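PDB 5KZS: putative cell surface protein, similar to internalin proteins from Listeria monocytogenes EGD-e, which is of unknown function but belongs to the internalin-like leucine-rich repeat cell surface proteins and may contribute to contacts with host factors. Local coordinates for residues F239-S244 against M273-T278; C258-P263 against F316-N321; I302-S307 against Y333-T338. All blocks are in the same frame, centred on the assembly; numbering follows the deposited sequence.

Interaction 1 (F239-S244 against M273-T278)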
ATOM      1  N   PHE A 239     -13.307   4.842  -3.856  1.00 75.73           N
ATOM      2  CA  PHE A 239     -13.313   5.933  -2.887  1.00 75.53           C
ATOM      3  C   PHE A 239     -12.235   6.929  -3.289  1.00 75.58           C
ATOM      4  O   PHE A 239     -11.064   6.580  -3.393  1.00 76.16           O
ATOM      5  CB  PHE A 239     -13.031   5.401  -1.477  1.00 75.85           C
ATOM      6  CG  PHE A 239     -12.665   6.472  -0.468  1.00 75.60           C
ATOM      7  CD1 PHE A 239     -11.330   6.884  -0.307  1.00 74.88           C
ATOM      8  CD2 PHE A 239     -13.642   7.053   0.342  1.00 74.48           C
ATOM      9  CE1 PHE A 239     -10.993   7.863   0.620  1.00 74.25           C
ATOM     10  CE2 PHE A 239     -13.304   8.028   1.268  1.00 74.21           C
ATOM     11  CZ  PHE A 239     -11.981   8.432   1.410  1.00 74.05           C
ATOM     12  N   ILE A 240     -12.636   8.168  -3.524  1.00 76.74           N
ATOM     13  CA  ILE A 240     -11.697   9.271  -3.681  1.00 77.64           C
ATOM     14  C   ILE A 240     -12.314  10.445  -2.956  1.00 76.74           C
ATOM     15  O   ILE A 240     -13.520  10.677  -3.065  1.00 76.30           O
ATOM     16  CB  ILE A 240     -11.469   9.650  -5.169  1.00 79.79           C
ATOM     17  CG1 ILE A 240     -10.726   8.522  -5.890  1.00 78.91           C
ATOM     18  CG2 ILE A 240     -10.718  10.985  -5.306  1.00 80.19           C
ATOM     19  CD1 ILE A 240     -10.670   8.674  -7.386  1.00 79.78           C
ATOM     20  N   GLU A 241     -11.482  11.132  -2.187  1.00 75.82           N
ATOM     21  CA  GLU A 241     -11.791  12.466  -1.695  1.00 78.84           C
ATOM     22  C   GLU A 241     -10.784  13.496  -2.166  1.00 78.09           C
ATOM     23  O   GLU A 241     -11.147  14.645  -2.402  1.00 79.89           O
ATOM     24  CB  GLU A 241     -11.892  12.473  -0.171  1.00 80.97           C
ATOM     25  CG  GLU A 241     -13.120  11.706   0.310  1.00 84.16           C
ATOM     26  CD  GLU A 241     -13.474  11.927   1.778  1.00 84.77           C
ATOM     27  OE1 GLU A 241     -12.578  11.862   2.653  1.00 81.80           O
ATOM     28  OE2 GLU A 241     -14.677  12.140   2.041  1.00 88.63           O
ATOM     29  N   ASN A 242      -9.525  13.100  -2.293  1.00 73.88           N
ATOM     30  CA  ASN A 242      -8.489  13.990  -2.783  1.00 74.02           C
ATOM     31  C   ASN A 242      -7.844  13.427  -4.051  1.00 73.83           C
ATOM     32  O   ASN A 242      -7.733  12.211  -4.214  1.00 74.17           O
ATOM     33  CB  ASN A 242      -7.436  14.188  -1.713  1.00 75.58           C
ATOM     34  CG  ASN A 242      -8.042  14.422  -0.343  1.00 76.58           C
ATOM     35  OD1 ASN A 242      -8.630  15.472  -0.090  1.00 77.44           O
ATOM     36  ND2 ASN A 242      -7.913  13.442   0.542  1.00 75.46           N
ATOM     37  N   GLN A 243      -7.421  14.323  -4.933  1.00 72.34           N
ATOM     38  CA  GLN A 243      -6.850  13.951  -6.227  1.00 73.50           C
ATOM     39  C   GLN A 243      -6.210  15.211  -6.809  1.00 72.77           C
ATOM     40  O   GLN A 243      -6.744  16.306  -6.648  1.00 72.73           O
ATOM     41  CB  GLN A 243      -7.940  13.387  -7.155  1.00 71.87           C
ATOM     42  CG  GLN A 243      -7.451  12.380  -8.192  1.00 73.48           C
ATOM     43  CD  GLN A 243      -7.196  10.947  -7.691  1.00 74.26           C
ATOM     44  OE1 GLN A 243      -6.668  10.114  -8.441  1.00 72.48           O
ATOM     45  NE2 GLN A 243      -7.597  10.644  -6.459  1.00 73.88           N
ATOM     46  N   SER A 244      -5.046  15.078  -7.424  1.00 73.67           N
ATOM     47  CA  SER A 244      -4.343  16.242  -7.961  1.00 75.82           C
ATOM     48  C   SER A 244      -3.833  15.863  -9.321  1.00 80.26           C
ATOM     49  O   SER A 244      -3.188  14.821  -9.450  1.00 82.38           O
ATOM     50  CB  SER A 244      -3.179  16.686  -7.063  1.00 77.00           C
ATOM     51  OG  SER A 244      -2.058  15.811  -7.114  1.00 77.05           O
HETATM   52  N   MSE A 273     -20.145  10.313  -4.598  1.00 90.01           N
HETATM   53  CA  MSE A 273     -18.868  10.394  -3.899  1.00 91.80           C
HETATM   54  C   MSE A 273     -18.356  11.807  -3.915  1.00 89.36           C
HETATM   55  O   MSE A 273     -17.202  12.055  -3.577  1.00 87.56           O
HETATM   56  CB  MSE A 273     -17.968   9.378  -4.620  1.00 94.96           C
HETATM   57  CG  MSE A 273     -16.565   9.075  -4.074  1.00 97.09           C
HETATM   58 SE   MSE A 273     -16.564   8.421  -2.216  1.00104.12          SE
HETATM   59  CE  MSE A 273     -18.190   7.288  -2.144  1.00101.45           C
ATOM     60  N   LEU A 274     -19.208  12.761  -4.274  1.00 89.60           N
ATOM     61  CA  LEU A 274     -18.842  14.148  -4.158  1.00 90.99           C
ATOM     62  C   LEU A 274     -19.434  14.677  -2.860  1.00 94.82           C
ATOM     63  O   LEU A 274     -20.655  14.701  -2.698  1.00 94.02           O
ATOM     64  CB  LEU A 274     -19.332  14.951  -5.358  1.00 91.92           C
ATOM     65  CG  LEU A 274     -18.525  14.768  -6.649  1.00 90.40           C
ATOM     66  CD1 LEU A 274     -19.219  15.487  -7.786  1.00 90.76           C
ATOM     67  CD2 LEU A 274     -17.096  15.273  -6.519  1.00 89.37           C
ATOM     68  N   VAL A 275     -18.561  15.065  -1.930  1.00 99.08           N
ATOM     69  CA  VAL A 275     -18.986  15.693  -0.668  1.00102.94           C
ATOM     70  C   VAL A 275     -19.709  17.010  -0.959  1.00103.97           C
ATOM     71  O   VAL A 275     -20.713  17.334  -0.333  1.00106.03           O
ATOM     72  CB  VAL A 275     -17.802  15.952   0.321  1.00103.84           C
ATOM     73  CG1 VAL A 275     -17.050  14.660   0.633  1.00103.73           C
ATOM     74  CG2 VAL A 275     -16.833  17.029  -0.185  1.00102.66           C
ATOM     75  N   ASN A 276     -19.193  17.731  -1.951  1.00105.67           N
ATOM     76  CA  ASN A 276     -19.601  19.089  -2.274  1.00103.72           C
ATOM     77  C   ASN A 276     -19.551  19.231  -3.823  1.00100.46           C
ATOM     78  O   ASN A 276     -18.455  19.296  -4.421  1.00 96.65           O
ATOM     79  CB  ASN A 276     -18.651  20.042  -1.536  1.00103.43           C
ATOM     80  CG  ASN A 276     -18.645  21.425  -2.110  1.00102.27           C
ATOM     81  OD1 ASN A 276     -19.646  22.128  -2.048  1.00104.99           O
ATOM     82  ND2 ASN A 276     -17.510  21.824  -2.683  1.00101.69           N
ATOM     83  N   PRO A 277     -20.735  19.221  -4.480  1.00 97.57           N
ATOM     84  CA  PRO A 277     -20.830  19.368  -5.948  1.00 93.22           C
ATOM     85  C   PRO A 277     -20.164  20.588  -6.602  1.00 86.00           C
ATOM     86  O   PRO A 277     -19.879  20.530  -7.800  1.00 80.87           O
ATOM     87  CB  PRO A 277     -22.345  19.417  -6.194  1.00 95.61           C
ATOM     88  CG  PRO A 277     -22.909  18.565  -5.112  1.00 99.34           C
ATOM     89  CD  PRO A 277     -22.015  18.748  -3.908  1.00 98.78           C
ATOM     90  N   THR A 278     -19.895  21.663  -5.856  1.00 82.21           N
ATOM     91  CA  THR A 278     -19.512  22.919  -6.518  1.00 80.49           C
ATOM     92  C   THR A 278     -18.088  22.816  -7.070  1.00 78.18           C
ATOM     93  O   THR A 278     -17.222  22.205  -6.452  1.00 79.06           O
ATOM     94  CB  THR A 278     -19.708  24.240  -5.690  1.00 79.68           C
ATOM     95  OG1 THR A 278     -18.442  24.840  -5.388  1.00 77.36           O
ATOM     96  CG2 THR A 278     -20.552  24.068  -4.411  1.00 81.12           C
TER
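The CA atoms of Phe-239 and Met-273 are 7.2 Å apart, too wide for strand pairing, and no hydrogen bond runs directly between 239-244 and 273-278. The contact sits where the leucine-rich repeat solenoid, ending in strand 238-239, passes into the C-terminal beta domain, whose strand 243-252 starts at Gln-243. Met-273, a selenomethionine, does most of the touching. Its CG is anti to the backbone N (chi1 -174°), and bends at the next two torsions bring SE beside the Phe-239 ring, 4.1 Å from CD2, although the phenylalanine CB points away. SE stands 5.1 Å from the ring centroid and 52° off the ring normal, an oblique Met-aromatic contact. The same side chain also rests on the backbone of the next residue, with CG 3.6 Å from the carbonyl O of Ile-240. Asn-321 links the two segments from outside: its OD1 accepts the N-H of Val-275, while its ND2 makes a weak bond to the O of Glu-241. Asp-223 of the solenoid receives the backbone N-H groups of Glu-241 and Asn-242. Farther along, the side chains of Val-275 and Glu-241 cross at about a right angle, CG1 of the valine lying 3.7 Å from OE2 of the glutamate.

Interaction 2 (C258-P263 against F316-N321)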
ATOM      1  N   CYS A 258     -13.382  28.811 -22.146  1.00 77.66           N
ATOM      2  CA  CYS A 258     -12.493  27.651 -22.106  1.00 79.08           C
ATOM      3  C   CYS A 258     -13.240  26.437 -21.569  1.00 80.35           C
ATOM      4  O   CYS A 258     -13.814  26.490 -20.482  1.00 81.47           O
ATOM      5  CB  CYS A 258     -11.266  27.916 -21.233  1.00 78.45           C
ATOM      6  SG  CYS A 258     -10.162  26.482 -21.142  1.00 79.67           S
ATOM      7  N   THR A 259     -13.222  25.347 -22.329  1.00 80.95           N
ATOM      8  CA  THR A 259     -13.840  24.104 -21.908  1.00 82.18           C
ATOM      9  C   THR A 259     -12.751  23.035 -21.750  1.00 83.84           C
ATOM     10  O   THR A 259     -11.856  22.915 -22.605  1.00 88.02           O
ATOM     11  CB  THR A 259     -14.917  23.659 -22.914  1.00 82.96           C
ATOM     12  OG1 THR A 259     -15.907  24.688 -23.029  1.00 84.40           O
ATOM     13  CG2 THR A 259     -15.590  22.360 -22.456  1.00 83.08           C
ATOM     14  N   ILE A 260     -12.828  22.272 -20.656  1.00 82.00           N
ATOM     15  CA  ILE A 260     -11.912  21.155 -20.399  1.00 80.68           C
ATOM     16  C   ILE A 260     -12.708  19.869 -20.236  1.00 80.29           C
ATOM     17  O   ILE A 260     -13.883  19.909 -19.887  1.00 78.15           O
ATOM     18  CB  ILE A 260     -11.016  21.411 -19.171  1.00 79.86           C
ATOM     19  CG1 ILE A 260     -11.850  21.682 -17.910  1.00 79.40           C
ATOM     20  CG2 ILE A 260     -10.077  22.584 -19.441  1.00 80.07           C
ATOM     21  CD1 ILE A 260     -11.058  21.587 -16.624  1.00 78.64           C
ATOM     22  N   GLN A 261     -12.073  18.738 -20.526  1.00 83.54           N
ATOM     23  CA  GLN A 261     -12.665  17.419 -20.275  1.00 87.15           C
ATOM     24  C   GLN A 261     -12.142  16.942 -18.924  1.00 85.19           C
ATOM     25  O   GLN A 261     -10.969  17.162 -18.600  1.00 85.99           O
ATOM     26  CB  GLN A 261     -12.288  16.414 -21.385  1.00 91.66           C
ATOM     27  CG  GLN A 261     -12.610  16.865 -22.817  1.00 94.58           C
ATOM     28  CD  GLN A 261     -14.104  17.083 -23.059  1.00 97.44           C
ATOM     29  OE1 GLN A 261     -14.946  16.349 -22.523  1.00 99.44           O
ATOM     30  NE2 GLN A 261     -14.442  18.095 -23.870  1.00 97.68           N
ATOM     31  N   LEU A 262     -13.013  16.328 -18.121  1.00 83.55           N
ATOM     32  CA  LEU A 262     -12.629  15.838 -16.791  1.00 81.30           C
ATOM     33  C   LEU A 262     -13.630  14.795 -16.291  1.00 79.54           C
ATOM     34  O   LEU A 262     -14.432  15.078 -15.394  1.00 78.10           O
ATOM     35  CB  LEU A 262     -12.524  17.017 -15.813  1.00 81.86           C
ATOM     36  CG  LEU A 262     -11.944  16.762 -14.426  1.00 83.59           C
ATOM     37  CD1 LEU A 262     -10.555  16.146 -14.553  1.00 85.30           C
ATOM     38  CD2 LEU A 262     -11.898  18.052 -13.616  1.00 82.37           C
ATOM     39  N   PRO A 263     -13.598  13.586 -16.886  1.00 79.36           N
ATOM     40  CA  PRO A 263     -14.580  12.535 -16.564  1.00 80.10           C
ATOM     41  C   PRO A 263     -14.677  12.151 -15.084  1.00 80.46           C
ATOM     42  O   PRO A 263     -15.743  11.719 -14.634  1.00 80.41           O
ATOM     43  CB  PRO A 263     -14.094  11.339 -17.388  1.00 83.39           C
ATOM     44  CG  PRO A 263     -13.343  11.939 -18.539  1.00 83.14           C
ATOM     45  CD  PRO A 263     -12.703  13.183 -17.994  1.00 81.14           C
ATOM     46  N   PHE A 316      -4.174  28.275 -14.822  1.00 86.50           N
ATOM     47  CA  PHE A 316      -5.536  27.962 -14.377  1.00 84.64           C
ATOM     48  C   PHE A 316      -5.577  26.751 -13.470  1.00 83.91           C
ATOM     49  O   PHE A 316      -4.639  25.945 -13.446  1.00 84.93           O
ATOM     50  CB  PHE A 316      -6.478  27.750 -15.570  1.00 84.03           C
ATOM     51  CG  PHE A 316      -7.230  28.991 -15.964  1.00 85.28           C
ATOM     52  CD1 PHE A 316      -6.641  29.953 -16.784  1.00 86.56           C
ATOM     53  CD2 PHE A 316      -8.521  29.216 -15.489  1.00 84.19           C
ATOM     54  CE1 PHE A 316      -7.327  31.106 -17.130  1.00 87.50           C
ATOM     55  CE2 PHE A 316      -9.211  30.362 -15.833  1.00 84.50           C
ATOM     56  CZ  PHE A 316      -8.614  31.309 -16.654  1.00 86.83           C
ATOM     57  N   ASN A 317      -6.657  26.666 -12.695  1.00 82.08           N
ATOM     58  CA  ASN A 317      -7.066  25.417 -12.072  1.00 81.37           C
ATOM     59  C   ASN A 317      -8.560  25.325 -11.848  1.00 80.39           C
ATOM     60  O   ASN A 317      -9.262  26.317 -11.770  1.00 80.71           O
ATOM     61  CB  ASN A 317      -6.343  25.158 -10.740  1.00 81.92           C
ATOM     62  CG  ASN A 317      -6.801  26.081  -9.620  1.00 81.62           C
ATOM     63  OD1 ASN A 317      -7.657  25.723  -8.800  1.00 78.36           O
ATOM     64  ND2 ASN A 317      -6.223  27.276  -9.578  1.00 82.87           N
ATOM     65  N   VAL A 318      -9.012  24.092 -11.721  1.00 82.12           N
ATOM     66  CA  VAL A 318     -10.352  23.769 -11.290  1.00 83.03           C
ATOM     67  C   VAL A 318     -10.151  23.124  -9.912  1.00 82.24           C
ATOM     68  O   VAL A 318      -9.140  22.480  -9.683  1.00 83.11           O
ATOM     69  CB  VAL A 318     -11.017  22.836 -12.341  1.00 85.11           C
ATOM     70  CG1 VAL A 318     -11.895  21.752 -11.721  1.00 86.99           C
ATOM     71  CG2 VAL A 318     -11.801  23.663 -13.348  1.00 83.85           C
ATOM     72  N   GLN A 319     -11.094  23.348  -8.998  1.00 80.94           N
ATOM     73  CA  GLN A 319     -11.110  22.724  -7.675  1.00 77.75           C
ATOM     74  C   GLN A 319     -12.509  22.224  -7.368  1.00 76.68           C
ATOM     75  O   GLN A 319     -13.483  22.914  -7.632  1.00 74.84           O
ATOM     76  CB  GLN A 319     -10.722  23.728  -6.603  1.00 78.88           C
ATOM     77  CG  GLN A 319      -9.237  23.868  -6.389  1.00 80.18           C
ATOM     78  CD  GLN A 319      -8.900  24.963  -5.388  1.00 82.17           C
ATOM     79  OE1 GLN A 319      -9.503  25.048  -4.313  1.00 83.01           O
ATOM     80  NE2 GLN A 319      -7.939  25.814  -5.740  1.00 82.87           N
ATOM     81  N   PHE A 320     -12.613  21.034  -6.800  1.00 77.05           N
ATOM     82  CA  PHE A 320     -13.903  20.526  -6.362  1.00 79.64           C
ATOM     83  C   PHE A 320     -13.746  19.530  -5.216  1.00 82.78           C
ATOM     84  O   PHE A 320     -12.629  19.250  -4.763  1.00 85.27           O
ATOM     85  CB  PHE A 320     -14.705  19.947  -7.537  1.00 78.89           C
ATOM     86  CG  PHE A 320     -14.114  18.701  -8.141  1.00 79.87           C
ATOM     87  CD1 PHE A 320     -14.473  17.441  -7.666  1.00 78.97           C
ATOM     88  CD2 PHE A 320     -13.228  18.784  -9.222  1.00 80.18           C
ATOM     89  CE1 PHE A 320     -13.945  16.290  -8.233  1.00 79.66           C
ATOM     90  CE2 PHE A 320     -12.702  17.637  -9.793  1.00 80.63           C
ATOM     91  CZ  PHE A 320     -13.060  16.387  -9.295  1.00 80.54           C
ATOM     92  N   ASN A 321     -14.883  19.041  -4.723  1.00 84.20           N
ATOM     93  CA  ASN A 321     -14.937  18.213  -3.543  1.00 83.65           C
ATOM     94  C   ASN A 321     -14.277  18.888  -2.336  1.00 87.52           C
ATOM     95  O   ASN A 321     -13.758  18.212  -1.470  1.00 93.19           O
ATOM     96  CB  ASN A 321     -14.312  16.848  -3.840  1.00 81.64           C
ATOM     97  CG  ASN A 321     -15.131  15.705  -3.291  1.00 82.32           C
ATOM     98  OD1 ASN A 321     -16.356  15.711  -3.379  1.00 81.93           O
ATOM     99  ND2 ASN A 321     -14.466  14.712  -2.735  1.00 83.55           N
TER
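Leu-262 and Val-318 meet tip to tip across the interior of the C-terminal domain, CD2 of the leucine 4.2 Å from CG1 of the valine. The contact is carried by strand 258-261, with Leu-262 just beyond it, and by strand 312-320; the two strands are not hydrogen-bonded neighbours. The CA atoms of Ile-260 and Val-318 are 9.6 Å apart: the mixed sheet curls so that these strands face each other across the interior, consistent with the immunoglobulin-like domain that follows the repeats in other internalins.

Leu-262, with the largest buried area here, has CG anti to its backbone N (chi1 -171°), which directs CD2 toward Val-318 and Phe-320. This methyl is shared: besides Val-318 it reaches CE2 of Phe-320 at 3.9 Å, approaching that ring obliquely. Val-318 divides its methyls between two partners. CG1 serves Leu-262, whereas CG2 lies 3.9 Å from CD1 of Ile-260. Those two side chains run past one another in opposite directions, so they touch alongside rather than end on. The isoleucine CG1 sits between the backbone N and carbonyl carbon (chi1 57°), the rotamer that places CD1 next to the valine.

Outside the two segments, Ile-260 also packs on Trp-335 and Val-247, Val-318 on Leu-304, and Phe-320 forms an edge-to-face pair with the ring of Tyr-265. The other face of strand 312-320 is polar: Asn-317 has its CB directed away from 258-263, and its OD1 accepts a hydrogen bond from NE2 of Gln-319, 3.1 Å long, with the donor tilted 31° from the carbonyl plane.

Backbone bonds, such as those pairing Ile-260 with Ile-302, run along the sheet. Across the interior, all contacts are carbon to carbon among four buried side chains, so no polar group needs satisfying by this contact.

Interaction 3 (I302-S307 against Y333-T338)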
ATOM      1  N   ILE A 302     -16.331  20.715 -18.294  1.00 77.43           N
ATOM      2  CA  ILE A 302     -16.513  21.835 -17.408  1.00 78.44           C
ATOM      3  C   ILE A 302     -16.076  23.054 -18.206  1.00 80.07           C
ATOM      4  O   ILE A 302     -15.010  23.033 -18.824  1.00 80.46           O
ATOM      5  CB  ILE A 302     -15.685  21.651 -16.117  1.00 77.81           C
ATOM      6  CG1 ILE A 302     -16.334  20.575 -15.243  1.00 78.78           C
ATOM      7  CG2 ILE A 302     -15.561  22.957 -15.331  1.00 76.79           C
ATOM      8  CD1 ILE A 302     -15.383  19.957 -14.232  1.00 79.28           C
ATOM      9  N   THR A 303     -16.917  24.096 -18.205  1.00 81.28           N
ATOM     10  CA  THR A 303     -16.657  25.330 -18.942  1.00 79.66           C
ATOM     11  C   THR A 303     -16.360  26.478 -17.985  1.00 76.46           C
ATOM     12  O   THR A 303     -17.099  26.700 -17.029  1.00 75.81           O
ATOM     13  CB  THR A 303     -17.843  25.687 -19.852  1.00 82.41           C
ATOM     14  OG1 THR A 303     -18.049  24.615 -20.784  1.00 83.90           O
ATOM     15  CG2 THR A 303     -17.568  26.975 -20.626  1.00 82.12           C
ATOM     16  N   LEU A 304     -15.262  27.177 -18.247  1.00 74.23           N
ATOM     17  CA  LEU A 304     -14.888  28.363 -17.500  1.00 74.40           C
ATOM     18  C   LEU A 304     -15.167  29.584 -18.372  1.00 76.35           C
ATOM     19  O   LEU A 304     -14.766  29.616 -19.534  1.00 75.32           O
ATOM     20  CB  LEU A 304     -13.401  28.340 -17.144  1.00 73.98           C
ATOM     21  CG  LEU A 304     -12.694  27.113 -16.508  1.00 72.97           C
ATOM     22  CD1 LEU A 304     -11.673  27.609 -15.490  1.00 71.26           C
ATOM     23  CD2 LEU A 304     -13.623  26.091 -15.866  1.00 72.28           C
ATOM     24  N   ASP A 305     -15.848  30.585 -17.817  1.00 78.33           N
ATOM     25  CA  ASP A 305     -16.074  31.843 -18.527  1.00 81.28           C
ATOM     26  C   ASP A 305     -14.789  32.693 -18.566  1.00 81.52           C
ATOM     27  O   ASP A 305     -14.609  33.624 -17.781  1.00 80.04           O
ATOM     28  CB  ASP A 305     -17.256  32.613 -17.918  1.00 84.27           C
ATOM     29  CG  ASP A 305     -17.834  33.667 -18.863  1.00 87.52           C
ATOM     30  OD1 ASP A 305     -17.125  34.107 -19.800  1.00 90.33           O
ATOM     31  OD2 ASP A 305     -19.011  34.049 -18.666  1.00 88.42           O
ATOM     32  N   THR A 306     -13.916  32.367 -19.521  1.00 83.11           N
ATOM     33  CA  THR A 306     -12.648  33.082 -19.729  1.00 83.30           C
ATOM     34  C   THR A 306     -12.761  34.268 -20.684  1.00 83.85           C
ATOM     35  O   THR A 306     -11.736  34.808 -21.101  1.00 84.22           O
ATOM     36  CB  THR A 306     -11.549  32.123 -20.257  1.00 83.79           C
ATOM     37  OG1 THR A 306     -12.008  31.431 -21.431  1.00 83.60           O
ATOM     38  CG2 THR A 306     -11.178  31.117 -19.188  1.00 83.10           C
ATOM     39  N   SER A 307     -13.986  34.699 -20.997  1.00 83.86           N
ATOM     40  CA  SER A 307     -14.207  35.674 -22.065  1.00 86.12           C
ATOM     41  C   SER A 307     -13.837  37.128 -21.751  1.00 88.48           C
ATOM     42  O   SER A 307     -13.843  37.951 -22.655  1.00 91.55           O
ATOM     43  CB  SER A 307     -15.663  35.614 -22.553  1.00 85.82           C
ATOM     44  OG  SER A 307     -16.578  36.072 -21.582  1.00 85.13           O
ATOM     45  N   TYR A 333      -7.092  20.252 -10.549  1.00 72.62           N
ATOM     46  CA  TYR A 333      -6.523  19.984 -11.862  1.00 73.38           C
ATOM     47  C   TYR A 333      -6.053  21.303 -12.431  1.00 75.74           C
ATOM     48  O   TYR A 333      -6.821  22.257 -12.468  1.00 75.74           O
ATOM     49  CB  TYR A 333      -7.541  19.273 -12.758  1.00 72.50           C
ATOM     50  CG  TYR A 333      -7.838  17.902 -12.228  1.00 72.29           C
ATOM     51  CD1 TYR A 333      -7.039  16.822 -12.569  1.00 73.26           C
ATOM     52  CD2 TYR A 333      -8.867  17.697 -11.307  1.00 70.98           C
ATOM     53  CE1 TYR A 333      -7.276  15.557 -12.035  1.00 74.87           C
ATOM     54  CE2 TYR A 333      -9.117  16.442 -10.772  1.00 70.89           C
ATOM     55  CZ  TYR A 333      -8.320  15.367 -11.131  1.00 72.70           C
ATOM     56  OH  TYR A 333      -8.561  14.106 -10.605  1.00 68.88           O
ATOM     57  N   ASP A 334      -4.779  21.364 -12.813  1.00 79.50           N
ATOM     58  CA  ASP A 334      -4.157  22.583 -13.339  1.00 83.62           C
ATOM     59  C   ASP A 334      -3.889  22.520 -14.853  1.00 86.16           C
ATOM     60  O   ASP A 334      -3.785  21.436 -15.445  1.00 88.22           O
ATOM     61  CB  ASP A 334      -2.827  22.845 -12.623  1.00 86.11           C
ATOM     62  CG  ASP A 334      -2.954  22.831 -11.110  1.00 86.84           C
ATOM     63  OD1 ASP A 334      -4.083  22.876 -10.584  1.00 88.08           O
ATOM     64  OD2 ASP A 334      -1.908  22.775 -10.441  1.00 89.58           O
ATOM     65  N   TRP A 335      -3.791  23.693 -15.475  1.00 85.73           N
ATOM     66  CA  TRP A 335      -3.272  23.806 -16.837  1.00 86.22           C
ATOM     67  C   TRP A 335      -2.934  25.255 -17.156  1.00 85.51           C
ATOM     68  O   TRP A 335      -3.424  26.172 -16.499  1.00 82.70           O
ATOM     69  CB  TRP A 335      -4.260  23.247 -17.871  1.00 85.67           C
ATOM     70  CG  TRP A 335      -5.450  24.093 -18.104  1.00 84.94           C
ATOM     71  CD1 TRP A 335      -5.649  24.951 -19.144  1.00 86.31           C
ATOM     72  CD2 TRP A 335      -6.618  24.170 -17.291  1.00 85.04           C
ATOM     73  NE1 TRP A 335      -6.868  25.559 -19.031  1.00 84.89           N
ATOM     74  CE2 TRP A 335      -7.488  25.099 -17.899  1.00 84.79           C
ATOM     75  CE3 TRP A 335      -7.019  23.550 -16.101  1.00 85.69           C
ATOM     76  CZ2 TRP A 335      -8.744  25.422 -17.359  1.00 84.75           C
ATOM     77  CZ3 TRP A 335      -8.273  23.881 -15.556  1.00 85.83           C
ATOM     78  CH2 TRP A 335      -9.115  24.807 -16.191  1.00 83.98           C
ATOM     79  N   VAL A 336      -2.077  25.437 -18.157  1.00 86.98           N
ATOM     80  CA  VAL A 336      -1.725  26.755 -18.663  1.00 88.90           C
ATOM     81  C   VAL A 336      -2.655  27.067 -19.832  1.00 88.20           C
ATOM     82  O   VAL A 336      -2.780  26.257 -20.751  1.00 90.68           O
ATOM     83  CB  VAL A 336      -0.250  26.815 -19.127  1.00 91.86           C
ATOM     84  CG1 VAL A 336       0.060  28.147 -19.820  1.00 93.97           C
ATOM     85  CG2 VAL A 336       0.691  26.585 -17.951  1.00 91.76           C
ATOM     86  N   LEU A 337      -3.298  28.234 -19.780  1.00 86.93           N
ATOM     87  CA  LEU A 337      -4.140  28.754 -20.871  1.00 87.57           C
ATOM     88  C   LEU A 337      -3.539  30.027 -21.473  1.00 87.99           C
ATOM     89  O   LEU A 337      -3.418  31.049 -20.782  1.00 86.00           O
ATOM     90  CB  LEU A 337      -5.542  29.077 -20.356  1.00 86.59           C
ATOM     91  CG  LEU A 337      -6.597  29.460 -21.395  1.00 85.53           C
ATOM     92  CD1 LEU A 337      -6.966  28.249 -22.238  1.00 85.77           C
ATOM     93  CD2 LEU A 337      -7.825  30.028 -20.707  1.00 84.66           C
ATOM     94  N   THR A 338      -3.173  29.958 -22.753  1.00 88.45           N
ATOM     95  CA  THR A 338      -2.654  31.112 -23.474  1.00 91.10           C
ATOM     96  C   THR A 338      -3.802  31.796 -24.217  1.00 91.93           C
ATOM     97  O   THR A 338      -4.544  31.151 -24.960  1.00 90.54           O
ATOM     98  CB  THR A 338      -1.537  30.694 -24.438  1.00 93.23           C
ATOM     99  OG1 THR A 338      -0.457  30.143 -23.672  1.00 95.02           O
ATOM    100  CG2 THR A 338      -1.027  31.883 -25.264  1.00 94.38           C
TER
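Leu-304 and Trp-335 approach from opposite directions and meet where CD1 of the leucine comes within 3.9 Å of CH2 of the indole. The methyl group is near the ring plane, at the benzo edge, and also lies 4.1 Å from CZ2 of Trp-335. This packing forms part of the interior of the C-terminal beta domain, probably immunoglobulin-like, joining strand 301-304 to strand 331-339 without any hydrogen bond between the two segments. A second pair lies beside the first: CG2 of Thr-306 and CD2 of Leu-337 reach toward each other tip to tip, 3.8 Å apart, where the CA atoms are separated by 9.6 Å.

Torsions set both approaches. With its CG between backbone N and carbonyl carbon (chi1 73°), Trp-335 extends its six-membered ring toward Leu-304. Thr-306 turns its methyl inward and keeps OG1 for a hydrogen bond to the carbonyl O of Glu-256, so its polar end is satisfied although the residue is buried. Outward from this shell, Cys-258 packs on Trp-335, and Val-247 of strand 243-252 touches the same side chain.

The path of the chain after Leu-304 places Thr-306. Asp-305 is the centre of an inverse gamma turn, in which N of Thr-306 makes a weak bond to O of Leu-304. The aspartate carboxylate then holds Ser-307, two residues on: OD1 of Asp-305 has a long, weak bond from N of Ser-307 and, through its syn lone pair, a 2.7 Å bond from OG of Ser-307.

Overall arrangement
Interactions 2 and 3 lie in the core of the C-terminal domain, their centres 7 Å apart, whereas interaction 1 is a surface contact at the junction with the repeat solenoid. The two core contacts interleave along the chain: strands 258-261 and 301-304 are sheet neighbours on one side, 312-320 and 331-339 on the other. Both join strands that face each other across the curled mixed sheet, through aliphatic and aromatic carbon. Interaction 1 instead sets the end of the last solenoid strand and the turn after it against a loop, mixing a selenium-aromatic contact with carbonyl and carboxylate neighbours. Asn-321 ties interaction 2 to it, and Gln-243, on segment 239-244, packs on Tyr-333 of 333-338.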